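Sialyltransferase 0160 (Photobacterium damselae, PDB 4R84) probably transfers sialic acid from CMP-sialic acid to an acceptor sugar, as a glycosyltransferase of the GT-B structural group. Local coordinates at residues D311-G314 / S315-Q319; P483-Q486 / V487-L491. All coordinates share one frame; numbering follows the deposited sequence. Where two conformers were deposited one is given.

Interaction 1: residues D311-G314 / S315-Q319; sequences DYLG and SSAKQ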
loop_
_atom_site.group_PDB
_atom_site.type_symbol
_atom_site.label_atom_id
_atom_site.label_comp_id
_atom_site.label_asym_id
_atom_site.label_seq_id
_atom_site.Cartn_x
_atom_site.Cartn_y
_atom_site.Cartn_z
ATOM N N ASP A 311 -5.240 3.754 -21.910
ATOM C CA ASP A 311 -6.434 4.539 -22.207
ATOM C C ASP A 311 -7.658 3.979 -21.497
ATOM O O ASP A 311 -8.501 4.736 -21.019
ATOM C CB ASP A 311 -6.682 4.591 -23.713
ATOM C CG ASP A 311 -5.595 5.346 -24.456
ATOM O OD1 ASP A 311 -4.880 6.145 -23.811
ATOM O OD2 ASP A 311 -5.456 5.140 -25.681
ATOM N N TYR A 312 -7.730 2.654 -21.418
ATOM C CA TYR A 312 -8.860 1.963 -20.794
ATOM C C TYR A 312 -8.922 2.225 -19.298
ATOM O O TYR A 312 -10.008 2.346 -18.730
ATOM C CB TYR A 312 -8.770 0.454 -21.045
ATOM C CG TYR A 312 -9.971 -0.333 -20.567
ATOM C CD1 TYR A 312 -11.187 -0.243 -21.227
ATOM C CD2 TYR A 312 -9.891 -1.162 -19.449
ATOM C CE1 TYR A 312 -12.287 -0.955 -20.799
ATOM C CE2 TYR A 312 -10.984 -1.886 -19.013
ATOM C CZ TYR A 312 -12.186 -1.781 -19.698
ATOM O OH TYR A 312 -13.294 -2.489 -19.287
ATOM N N LEU A 313 -7.763 2.274 -18.653
ATOM C CA LEU A 313 -7.735 2.554 -17.212
ATOM C C LEU A 313 -7.902 4.036 -16.943
ATOM O O LEU A 313 -8.524 4.431 -15.948
ATOM C CB LEU A 313 -6.425 2.076 -16.592
ATOM C CG LEU A 313 -6.139 0.578 -16.696
ATOM C CD1 LEU A 313 -4.833 0.225 -16.016
ATOM C CD2 LEU A 313 -7.281 -0.185 -16.056
ATOM N N GLY A 314 -7.339 4.852 -17.831
ATOM C CA GLY A 314 -7.455 6.292 -17.700
ATOM C C GLY A 314 -6.949 6.812 -16.367
ATOM O O GLY A 314 -5.860 6.444 -15.907
ATOM N N SER A 315 -7.753 7.657 -15.730
ATOM C CA SER A 315 -7.326 8.311 -14.503
ATOM C C SER A 315 -7.242 7.354 -13.311
ATOM O O SER A 315 -6.694 7.718 -12.274
ATOM C CB SER A 315 -8.270 9.464 -14.166
ATOM O OG SER A 315 -9.602 9.005 -14.028
ATOM N N SER A 316 -7.767 6.138 -13.460
ATOM C CA SER A 316 -7.720 5.156 -12.379
ATOM C C SER A 316 -6.313 4.593 -12.196
ATOM O O SER A 316 -5.980 4.083 -11.124
ATOM C CB SER A 316 -8.713 4.021 -12.637
ATOM O OG SER A 316 -10.053 4.486 -12.545
ATOM N N ALA A 317 -5.493 4.677 -13.248
ATOM C CA ALA A 317 -4.100 4.243 -13.162
ATOM C C ALA A 317 -3.278 5.301 -12.440
ATOM O O ALA A 317 -3.288 6.472 -12.827
ATOM C CB ALA A 317 -3.533 3.964 -14.547
ATOM N N LYS A 318 -2.576 4.889 -11.387
ATOM C CA LYS A 318 -1.786 5.799 -10.567
ATOM C C LYS A 318 -0.356 5.277 -10.417
ATOM O O LYS A 318 -0.122 4.066 -10.495
ATOM C CB LYS A 318 -2.405 5.936 -9.172
ATOM C CG LYS A 318 -3.855 6.431 -9.112
ATOM C CD LYS A 318 -4.012 7.818 -9.681
ATOM C CE LYS A 318 -5.219 8.528 -9.063
ATOM N NZ LYS A 318 -6.492 7.792 -9.291
ATOM N N GLN A 319 0.585 6.181 -10.145
ATOM C CA GLN A 319 1.955 5.777 -9.832
ATOM C C GLN A 319 2.073 5.611 -8.316
ATOM O O GLN A 319 1.725 6.508 -7.549
ATOM C CB GLN A 319 2.979 6.801 -10.348
ATOM C CG GLN A 319 4.404 6.573 -9.842
ATOM C CD GLN A 319 4.967 5.234 -10.265
ATOM O OE1 GLN A 319 4.888 4.858 -11.435
ATOM N NE2 GLN A 319 5.520 4.490 -9.306
#

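Interaction 2: residues P483-Q486 / V487-L491; sequences PLVQ and VMLTL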
loop_
_atom_site.group_PDB
_atom_site.type_symbol
_atom_site.label_atom_id
_atom_site.label_comp_id
_atom_site.label_asym_id
_atom_site.label_seq_id
_atom_site.Cartn_x
_atom_site.Cartn_y
_atom_site.Cartn_z
ATOM N N PRO A 483 10.509 -13.372 -20.104
ATOM C CA PRO A 483 9.582 -12.253 -19.901
ATOM C C PRO A 483 10.080 -11.268 -18.846
ATOM O O PRO A 483 10.067 -10.066 -19.089
ATOM C CB PRO A 483 8.294 -12.945 -19.449
ATOM C CG PRO A 483 8.340 -14.260 -20.136
ATOM C CD PRO A 483 9.808 -14.663 -20.191
ATOM N N LEU A 484 10.559 -11.768 -17.712
ATOM C CA LEU A 484 11.033 -10.889 -16.660
ATOM C C LEU A 484 12.140 -9.963 -17.152
ATOM O O LEU A 484 12.083 -8.756 -16.936
ATOM C CB LEU A 484 11.540 -11.693 -15.469
ATOM C CG LEU A 484 11.951 -10.820 -14.283
ATOM C CD1 LEU A 484 10.774 -9.990 -13.794
ATOM C CD2 LEU A 484 12.503 -11.686 -13.155
ATOM N N VAL A 485 13.141 -10.516 -17.829
ATOM C CA VAL A 485 14.240 -9.676 -18.296
ATOM C C VAL A 485 13.767 -8.722 -19.394
ATOM O O VAL A 485 14.138 -7.545 -19.405
ATOM C CB VAL A 485 15.417 -10.532 -18.784
ATOM C CG1 VAL A 485 16.486 -9.667 -19.441
ATOM C CG2 VAL A 485 16.002 -11.306 -17.611
ATOM N N GLN A 486 12.919 -9.212 -20.295
ATOM C CA GLN A 486 12.401 -8.355 -21.363
ATOM C C GLN A 486 11.676 -7.140 -20.786
ATOM O O GLN A 486 11.817 -6.023 -21.298
ATOM C CB GLN A 486 11.473 -9.148 -22.293
ATOM C CG GLN A 486 12.222 -10.128 -23.224
ATOM C CD GLN A 486 13.239 -9.432 -24.101
ATOM O OE1 GLN A 486 12.902 -8.519 -24.853
ATOM N NE2 GLN A 486 14.494 -9.857 -24.009
ATOM N N VAL A 487 10.928 -7.351 -19.705
ATOM C CA VAL A 487 10.251 -6.239 -19.037
ATOM C C VAL A 487 11.238 -5.273 -18.395
ATOM O O VAL A 487 11.127 -4.058 -18.571
ATOM C CB VAL A 487 9.266 -6.751 -17.965
ATOM C CG1 VAL A 487 8.795 -5.611 -17.060
ATOM C CG2 VAL A 487 8.113 -7.464 -18.631
ATOM N N MET A 488 12.237 -5.804 -17.697
ATOM C CA MET A 488 13.222 -4.961 -17.042
ATOM C C MET A 488 14.041 -4.163 -18.056
ATOM O O MET A 488 14.393 -3.007 -17.798
ATOM C CB MET A 488 14.150 -5.810 -16.177
ATOM C CG MET A 488 13.416 -6.621 -15.143
ATOM S SD MET A 488 14.560 -7.467 -14.039
ATOM C CE MET A 488 15.117 -6.098 -13.072
ATOM N N LEU A 489 14.343 -4.769 -19.203
ATOM C CA LEU A 489 15.035 -4.053 -20.273
ATOM C C LEU A 489 14.190 -2.895 -20.808
ATOM O O LEU A 489 14.691 -1.788 -20.964
ATOM C CB LEU A 489 15.416 -5.014 -21.405
ATOM C CG LEU A 489 16.545 -6.019 -21.109
ATOM C CD1 LEU A 489 16.629 -7.080 -22.194
ATOM C CD2 LEU A 489 17.897 -5.336 -20.954
ATOM N N THR A 490 12.915 -3.156 -21.088
ATOM C CA THR A 490 11.983 -2.131 -21.587
ATOM C C THR A 490 11.832 -0.970 -20.598
ATOM O O THR A 490 11.713 0.201 -20.990
ATOM C CB THR A 490 10.598 -2.746 -21.881
ATOM O OG1 THR A 490 10.730 -3.713 -22.930
ATOM C CG2 THR A 490 9.589 -1.686 -22.316
ATOM N N LEU A 491 11.822 -1.311 -19.316
ATOM C CA LEU A 491 11.705 -0.329 -18.243
ATOM C C LEU A 491 13.032 0.358 -17.912
ATOM O O LEU A 491 13.066 1.288 -17.117
ATOM C CB LEU A 491 11.134 -0.996 -16.986
ATOM C CG LEU A 491 9.648 -1.351 -17.027
ATOM C CD1 LEU A 491 9.278 -2.184 -15.796
ATOM C CD2 LEU A 491 8.804 -0.090 -17.105
#

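Interaction 1: residues D311-G314 / S315-Q319
L313 and A317 meet through their CB atoms, 4.0 Å apart, where helix 307-313 ends and the chain turns into strand 317-319. Two backbone hydrogen bonds hold that turn. The amide N of S316 donates to O of L313 over 3.1 Å, and N of A317 donates to O of G314 over 3.2 Å. Both bonds span three residues, so the chain coils here more tightly than in the alpha-helix it leaves. G314 breaks the helix with a positive phi (56°), and the short 3-10 segment that includes S315 and S316 leads on to the strand. The CB of S316 also rests against O of L313, at 3.3 Å. Directed back at the turn, CB of A317 lies 3.7 Å from O of G314, so the methyl touches both the carbonyl of G314 and CB of L313.

Beyond the turn, K318 folds back along the chain: its first two torsions, -58° and -62°, bend it so that NZ donates to O of S315 at 3.0 Å. The same ammonium forms a salt bridge with D291, and is thus held between a carboxylate on strand 290-294 and a carbonyl of the turn.

L313 packs on Y292 and F294, and K318 forms backbone hydrogen bonds with these same two residues, so strand 317-319 runs parallel to strand 290-294 at the edge of the mixed sheet. Just before the helix end, Y312 packs on helix 252-267 and sets its ring edge-to-face with H285.

Interaction 2: residues P483-Q486 / V487-L491
This contact is made between successive turns of a single alpha-helix, 483-490, which lies near the C-terminal end of the chain and close to the bound CMP-3F-Neu5Ac. Its frame is a run of i to i+4 backbone bonds. N of V487 reaches O of P483 at 2.9 Å and N of L489 reaches O of V485 at 2.8 Å, while N of T490 meets O of Q486 at 3.1 Å. P483, which has no amide hydrogen to give, serves this first turn through its carbonyl alone.

Side chains reinforce the same spacing. V485 and L489 lie side by side and point the same way, CG1 of V485 touching CD1 of L489 at 3.8 Å; that valine methyl stands anti to the backbone N (chi1 172°), which turns it toward L489. On the adjacent flank of the helix, CG of L484 approaches SD of M488 at 4.3 Å. The methionine's CG also lies close over O of L484, at 3.1 Å. Q486 doubles back at chi2 (-58°): its NE2 donates to O of L480 in the preceding helix and also lies 3.9 Å from CD1 of L489, which it crosses at a slant.

L484 and M488 continue outward onto F455 and strand 462-468, while V487 packs against F455, Y244 and Y299. The result is a largely apolar helix set among F455, strand 462-468 and helices 237-246 and 299-302, here near the donor-analogue site of this GT-B enzyme: the side chain of L484 lies about 6 Å from the bound ligand.

Interaction 1 comes first along the chain and interaction 2 follows some 160 residues later, with their centres 21 Å apart and their nearest atoms about 8 Å apart. They do not touch. The turn at 311-319 belongs to the edge of the mixed sheet, beside strand 290-294, whereas helix 483-490 packs against strand 462-468 and helices 237-246 and 299-302. The region just after strand 290-294 meets both: Q319 bonds to the backbone of L295 and E297, and the side chain of R296 bonds to O of L491. Residues 295-297 thus probably link the sheet edge to the end of helix 483-490, which lies near the donor analogue.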